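Local coordinates for protein TRAP dicarboxylate transporter-DctP subunit (Rhodobacter sphaeroides, PDB 4PE3) that probably captures a small solute, perhaps an organic acid, in the periplasm and delivers it to a TRAP-type membrane transporter, at residues E155-K160 and H231-G236; Y214-V219 and Q280-A285. All blocks are in the same frame, centred on the assembly; numbering follows the deposited sequence.

Contact 1 (E155-K160 and H231-G236). With ZN (zinc ion), chain F; EDO (1,2-ethanediol), chain D.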
# COMPACT_ATOMS: atom_id res chain seq x y z
N GLU A 155 -4.10 -6.01 -1.63
CA GLU A 155 -4.69 -6.60 -2.83
C GLU A 155 -5.00 -8.06 -2.61
O GLU A 155 -4.33 -8.71 -1.80
CB GLU A 155 -3.75 -6.43 -4.02
CG GLU A 155 -3.47 -4.96 -4.41
CD GLU A 155 -2.89 -4.83 -5.81
OE1 GLU A 155 -2.59 -5.84 -6.43
OE2 GLU A 155 -2.70 -3.68 -6.28
N ALA A 156 -6.02 -8.57 -3.29
CA ALA A 156 -6.25 -10.01 -3.36
C ALA A 156 -5.64 -10.54 -4.64
O ALA A 156 -5.47 -9.81 -5.61
CB ALA A 156 -7.73 -10.28 -3.33
N PHE A 157 -5.32 -11.83 -4.67
CA PHE A 157 -4.71 -12.42 -5.85
C PHE A 157 -5.80 -13.04 -6.71
O PHE A 157 -6.73 -13.65 -6.19
CB PHE A 157 -3.72 -13.52 -5.40
CG PHE A 157 -2.68 -13.90 -6.43
CD1 PHE A 157 -1.86 -12.96 -6.99
CD2 PHE A 157 -2.50 -15.22 -6.80
CE1 PHE A 157 -0.90 -13.29 -7.93
CE2 PHE A 157 -1.53 -15.58 -7.74
CZ PHE A 157 -0.72 -14.60 -8.29
N VAL A 158 -5.60 -12.97 -8.01
CA VAL A 158 -6.48 -13.57 -9.01
C VAL A 158 -5.77 -14.83 -9.53
O VAL A 158 -4.61 -14.75 -9.93
CB VAL A 158 -6.73 -12.60 -10.17
CG1 VAL A 158 -7.47 -13.32 -11.32
CG2 VAL A 158 -7.49 -11.38 -9.69
N SER A 159 -6.44 -15.98 -9.51
CA SER A 159 -5.84 -17.19 -10.04
C SER A 159 -6.89 -18.15 -10.58
O SER A 159 -7.91 -18.38 -9.94
CB SER A 159 -4.97 -17.90 -8.99
OG SER A 159 -4.36 -19.04 -9.58
N LYS A 160 -6.60 -18.74 -11.74
CA LYS A 160 -7.42 -19.79 -12.33
C LYS A 160 -7.09 -21.16 -11.76
O LYS A 160 -7.90 -22.08 -11.87
CB LYS A 160 -7.17 -19.91 -13.84
CG LYS A 160 -7.63 -18.77 -14.67
CD LYS A 160 -7.18 -18.89 -16.13
CE LYS A 160 -7.91 -20.01 -16.87
NZ LYS A 160 -7.76 -19.82 -18.35
N HIS A 231 -10.10 -19.38 -8.34
CA HIS A 231 -9.28 -19.70 -7.18
C HIS A 231 -8.53 -18.49 -6.65
O HIS A 231 -7.30 -18.50 -6.52
CB HIS A 231 -8.27 -20.80 -7.54
CG HIS A 231 -8.89 -22.14 -7.73
ND1 HIS A 231 -9.45 -22.84 -6.68
CD2 HIS A 231 -9.06 -22.90 -8.83
CE1 HIS A 231 -9.93 -23.98 -7.13
NE2 HIS A 231 -9.72 -24.04 -8.43
N PRO A 232 -9.25 -17.43 -6.28
CA PRO A 232 -8.56 -16.28 -5.68
C PRO A 232 -7.89 -16.61 -4.35
O PRO A 232 -8.31 -17.53 -3.66
CB PRO A 232 -9.71 -15.28 -5.46
CG PRO A 232 -10.93 -16.12 -5.32
CD PRO A 232 -10.71 -17.25 -6.31
N VAL A 233 -6.86 -15.83 -4.01
CA VAL A 233 -6.27 -15.89 -2.69
C VAL A 233 -6.63 -14.61 -1.97
O VAL A 233 -6.31 -13.49 -2.41
CB VAL A 233 -4.74 -16.10 -2.73
CG1 VAL A 233 -4.19 -16.29 -1.32
CG2 VAL A 233 -4.38 -17.31 -3.56
N TYR A 234 -7.31 -14.77 -0.84
CA TYR A 234 -7.78 -13.67 -0.02
C TYR A 234 -7.74 -14.09 1.44
O TYR A 234 -8.28 -15.15 1.79
CB TYR A 234 -9.23 -13.30 -0.40
CG TYR A 234 -9.77 -12.29 0.57
CD1 TYR A 234 -9.46 -10.94 0.43
CD2 TYR A 234 -10.52 -12.68 1.66
CE1 TYR A 234 -9.89 -9.99 1.36
CE2 TYR A 234 -10.97 -11.74 2.61
CZ TYR A 234 -10.66 -10.40 2.44
OH TYR A 234 -11.10 -9.51 3.40
N PRO A 235 -7.12 -13.28 2.33
CA PRO A 235 -6.38 -12.06 2.01
C PRO A 235 -5.22 -12.33 1.09
O PRO A 235 -4.68 -13.45 1.07
CB PRO A 235 -5.91 -11.58 3.39
CG PRO A 235 -6.93 -12.10 4.31
CD PRO A 235 -7.21 -13.48 3.78
N GLY A 236 -4.87 -11.37 0.27
CA GLY A 236 -3.70 -11.50 -0.58
C GLY A 236 -2.40 -11.60 0.20
O GLY A 236 -2.36 -11.46 1.43
ZN ZN F . -1.91 -4.68 -8.01
C1 EDO D . -9.03 -6.63 3.97
O1 EDO D . -10.14 -7.06 3.16
C2 EDO D . -7.70 -7.00 3.32
O2 EDO D . -7.52 -8.41 3.33
O HOH W 1 -0.07 -4.37 -7.05
O HOH W 2 -2.04 -3.11 -9.24

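Contact 2 (Y214-V219 and Q280-A285). With ZN (zinc ion), chain F; IMD (imidazole), chain C; EDO (1,2-ethanediol), chain D.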
# COMPACT_ATOMS: atom_id res chain seq x y z
N TYR A 214 -3.95 -7.81 -9.60
CA TYR A 214 -4.88 -6.82 -10.10
C TYR A 214 -5.08 -5.82 -8.96
O TYR A 214 -4.17 -4.97 -8.72
CB TYR A 214 -6.16 -7.47 -10.66
CG TYR A 214 -6.96 -6.54 -11.55
CD1 TYR A 214 -6.47 -6.16 -12.79
CD2 TYR A 214 -8.17 -6.02 -11.13
CE1 TYR A 214 -7.17 -5.28 -13.60
CE2 TYR A 214 -8.88 -5.14 -11.94
CZ TYR A 214 -8.38 -4.79 -13.16
OH TYR A 214 -9.10 -3.94 -13.95
N SER A 215 -6.14 -5.98 -8.18
CA SER A 215 -6.52 -5.01 -7.16
C SER A 215 -7.03 -5.68 -5.87
O SER A 215 -6.73 -6.86 -5.63
CB SER A 215 -7.58 -4.07 -7.76
OG SER A 215 -7.92 -2.99 -6.91
N VAL A 216 -7.76 -4.94 -5.05
CA VAL A 216 -8.39 -5.47 -3.87
C VAL A 216 -9.52 -6.41 -4.28
O VAL A 216 -10.02 -6.33 -5.41
CB VAL A 216 -8.89 -4.34 -2.95
CG1 VAL A 216 -7.70 -3.46 -2.56
CG2 VAL A 216 -9.98 -3.50 -3.62
N PHE A 217 -9.90 -7.30 -3.38
CA PHE A 217 -10.91 -8.31 -3.71
C PHE A 217 -12.19 -7.72 -4.28
O PHE A 217 -12.77 -8.27 -5.24
CB PHE A 217 -11.22 -9.22 -2.52
CG PHE A 217 -11.94 -10.50 -2.90
CD1 PHE A 217 -13.33 -10.51 -3.09
CD2 PHE A 217 -11.24 -11.66 -3.13
CE1 PHE A 217 -13.98 -11.68 -3.45
CE2 PHE A 217 -11.89 -12.84 -3.49
CZ PHE A 217 -13.25 -12.85 -3.65
N SER A 218 -12.66 -6.64 -3.69
CA SER A 218 -13.93 -6.07 -4.14
C SER A 218 -13.88 -5.64 -5.61
O SER A 218 -14.86 -5.80 -6.33
CB SER A 218 -14.36 -4.91 -3.25
OG SER A 218 -13.36 -3.91 -3.23
N VAL A 219 -12.76 -5.09 -6.05
CA VAL A 219 -12.56 -4.74 -7.44
C VAL A 219 -12.40 -5.98 -8.28
O VAL A 219 -13.01 -6.07 -9.36
CB VAL A 219 -11.33 -3.80 -7.60
CG1 VAL A 219 -10.95 -3.60 -9.05
CG2 VAL A 219 -11.61 -2.45 -6.92
N GLN A 280 -14.81 -4.00 4.74
CA GLN A 280 -16.23 -4.33 4.55
C GLN A 280 -16.58 -4.57 3.10
O GLN A 280 -17.33 -5.50 2.79
CB GLN A 280 -17.12 -3.23 5.12
CG GLN A 280 -17.23 -3.27 6.62
CD GLN A 280 -17.79 -4.57 7.11
OE1 GLN A 280 -18.81 -5.05 6.60
NE2 GLN A 280 -17.11 -5.19 8.06
N ARG A 281 -16.03 -3.78 2.20
CA ARG A 281 -16.32 -3.94 0.79
C ARG A 281 -15.74 -5.28 0.32
O ARG A 281 -16.37 -6.00 -0.47
CB ARG A 281 -15.73 -2.82 -0.04
CG ARG A 281 -16.31 -1.43 0.25
CD ARG A 281 -17.68 -1.24 -0.33
NE ARG A 281 -18.70 -1.57 0.65
CZ ARG A 281 -19.06 -0.78 1.66
NH1 ARG A 281 -19.99 -1.17 2.51
NH2 ARG A 281 -18.48 0.41 1.82
N ASP A 282 -14.53 -5.62 0.75
CA ASP A 282 -13.99 -6.94 0.42
C ASP A 282 -14.85 -8.07 0.96
O ASP A 282 -15.11 -9.05 0.26
CB ASP A 282 -12.57 -7.10 0.98
CG ASP A 282 -11.50 -6.39 0.17
OD1 ASP A 282 -11.77 -5.96 -0.98
OD2 ASP A 282 -10.36 -6.30 0.69
N LEU A 283 -15.29 -7.96 2.22
CA LEU A 283 -16.12 -9.01 2.81
C LEU A 283 -17.42 -9.17 2.04
O LEU A 283 -17.89 -10.30 1.84
CB LEU A 283 -16.40 -8.73 4.30
CG LEU A 283 -15.16 -8.81 5.21
CD1 LEU A 283 -15.49 -8.28 6.59
CD2 LEU A 283 -14.63 -10.22 5.31
N GLU A 284 -18.02 -8.07 1.62
CA GLU A 284 -19.22 -8.13 0.78
C GLU A 284 -18.99 -8.96 -0.47
O GLU A 284 -19.82 -9.79 -0.87
CB GLU A 284 -19.65 -6.72 0.35
CG GLU A 284 -20.25 -5.86 1.45
CD GLU A 284 -20.45 -4.40 1.08
OE1 GLU A 284 -19.99 -3.98 -0.01
OE2 GLU A 284 -21.06 -3.67 1.90
N ALA A 285 -17.87 -8.69 -1.12
CA ALA A 285 -17.53 -9.34 -2.36
C ALA A 285 -17.19 -10.81 -2.14
O ALA A 285 -17.56 -11.65 -2.95
CB ALA A 285 -16.38 -8.60 -3.00
ZN ZN F . -1.91 -4.68 -8.01
N1 IMD C . -18.83 -3.69 -4.76
C2 IMD C . -19.62 -3.41 -3.70
N3 IMD C . -19.18 -4.10 -2.62
C4 IMD C . -18.11 -4.82 -3.00
C5 IMD C . -17.86 -4.56 -4.34
C1 EDO D . -9.03 -6.63 3.97
O1 EDO D . -10.14 -7.06 3.16
C2 EDO D . -7.70 -7.00 3.32
O2 EDO D . -7.52 -8.41 3.33
O HOH W 3 -8.42 -7.40 -0.90
O HOH W 4 -11.99 -3.04 -0.60
O HOH W 1 -0.07 -4.37 -7.05
O HOH W 2 -2.04 -3.11 -9.24

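Contact 1 (E155-K160 and H231-G236)
Tyr234 turns the edge of its ring toward Ala156, whose CB lies near the ring plane, 4.2 Å from Tyr234 CD1. One face carries CD of Pro235, the residue joined to it by a cis peptide bond, while an ethanediol, probably from the crystallisation liquor, sits at the hydroxyl end with O1 in the ring plane. The His231 ring likewise meets its neighbour by an edge: CD2 is 3.4 Å from Lys160 O, and ND1 is hydrogen-bonded to His298. The Phe157 ring leads away from 231-236, because CG stands anti to the backbone N (chi1 -160°), and meets the rings of Phe185 and Phe237; its CB stays behind, 3.9 Å from Val233 CB.

Between these side chains the two backbones pair antiparallel at one bridge. Phe157 N gives a nearly straight bond to Val233 O (3.0 Å), in the carbonyl plane, and Val233 N returns one to Phe157 O, tilted 33° from that carbonyl's plane. Farther along, His231 N reaches Ser159 O at 2.9 Å. At the other end Gly236 comes in close, its CA making a C-H...O contact of 3.1 Å with Glu155 O.

Glu155 itself points away from the pairing, and its carboxylate chelates a zinc ion through OE1 and OE2, with two waters, Asp213 and the Tyr214 carbonyl completing the site. Phe157 and Val233 form a single antiparallel bridge, a hydrogen-bonded pair, by which the 231-236 loop lines the edge strand 157-159 of the four-stranded sheet in this family 7 solute-binding fold.

Contact 2 (Y214-V219 and Q280-A285)
The start of helix 217-223, with Val216 at its N-cap position, is held here against the long helix 257-291. Asp282 of the long helix brings its carboxylate to that start: OD1 accepts the Ser218 N-H at 2.9 Å, met on the anti side and 29° out of the carboxylate plane. With CG anti to its carbonyl carbon (chi1 -77°), Asp282 also places OD1 3.6 Å from Phe217 CB. A water accepts from Phe217 N and probably donates to Asp282 OD2, so the preceding amide is linked to the carboxylate through water, and O1 of the ethanediol donates to Asp282 OD2 at 2.6 Å.

Beside this polar patch, Ala285 CB lies in the plane of the Phe217 ring at its edge, 3.6 Å from CD1, while its other near neighbour is Ser218 CA. Ser218 CB rests 3.6 Å from Arg281 O. On the outer side Arg281 grips Glu284 side-on, NE to OE1 and NH1 to OE2, and an imidazole, probably from the crystallisation liquor, donates to Glu284 OE1.

A carboxylate facing the amides at a helix N-terminus would be favoured by the helix dipole, which probably helps to keep Asp282 ionised.

Overall arrangement
Following the chain from the N terminus, 155-160 is the first of the four segments, reached after strand 144-150; then comes 214-219, just after strand 211-213. The chain returns in 231-236 to close the loop of contact 1, and closes that of contact 2 on helix 257-291. The two loops therefore cross, since 214-219 lies inside the first and 280-285 beyond it. Contact 1 ties the edge strand of the four-stranded sheet to the loop leading toward strand 243-248; contact 2 ties the short helix 217-223, which precedes that loop, to the long helix 257-291. They meet through a probable hydrogen bond from Ala156 N to Ser215 O (3.0 Å), a shared zinc ion, and an ethanediol between Tyr234 and Asp282.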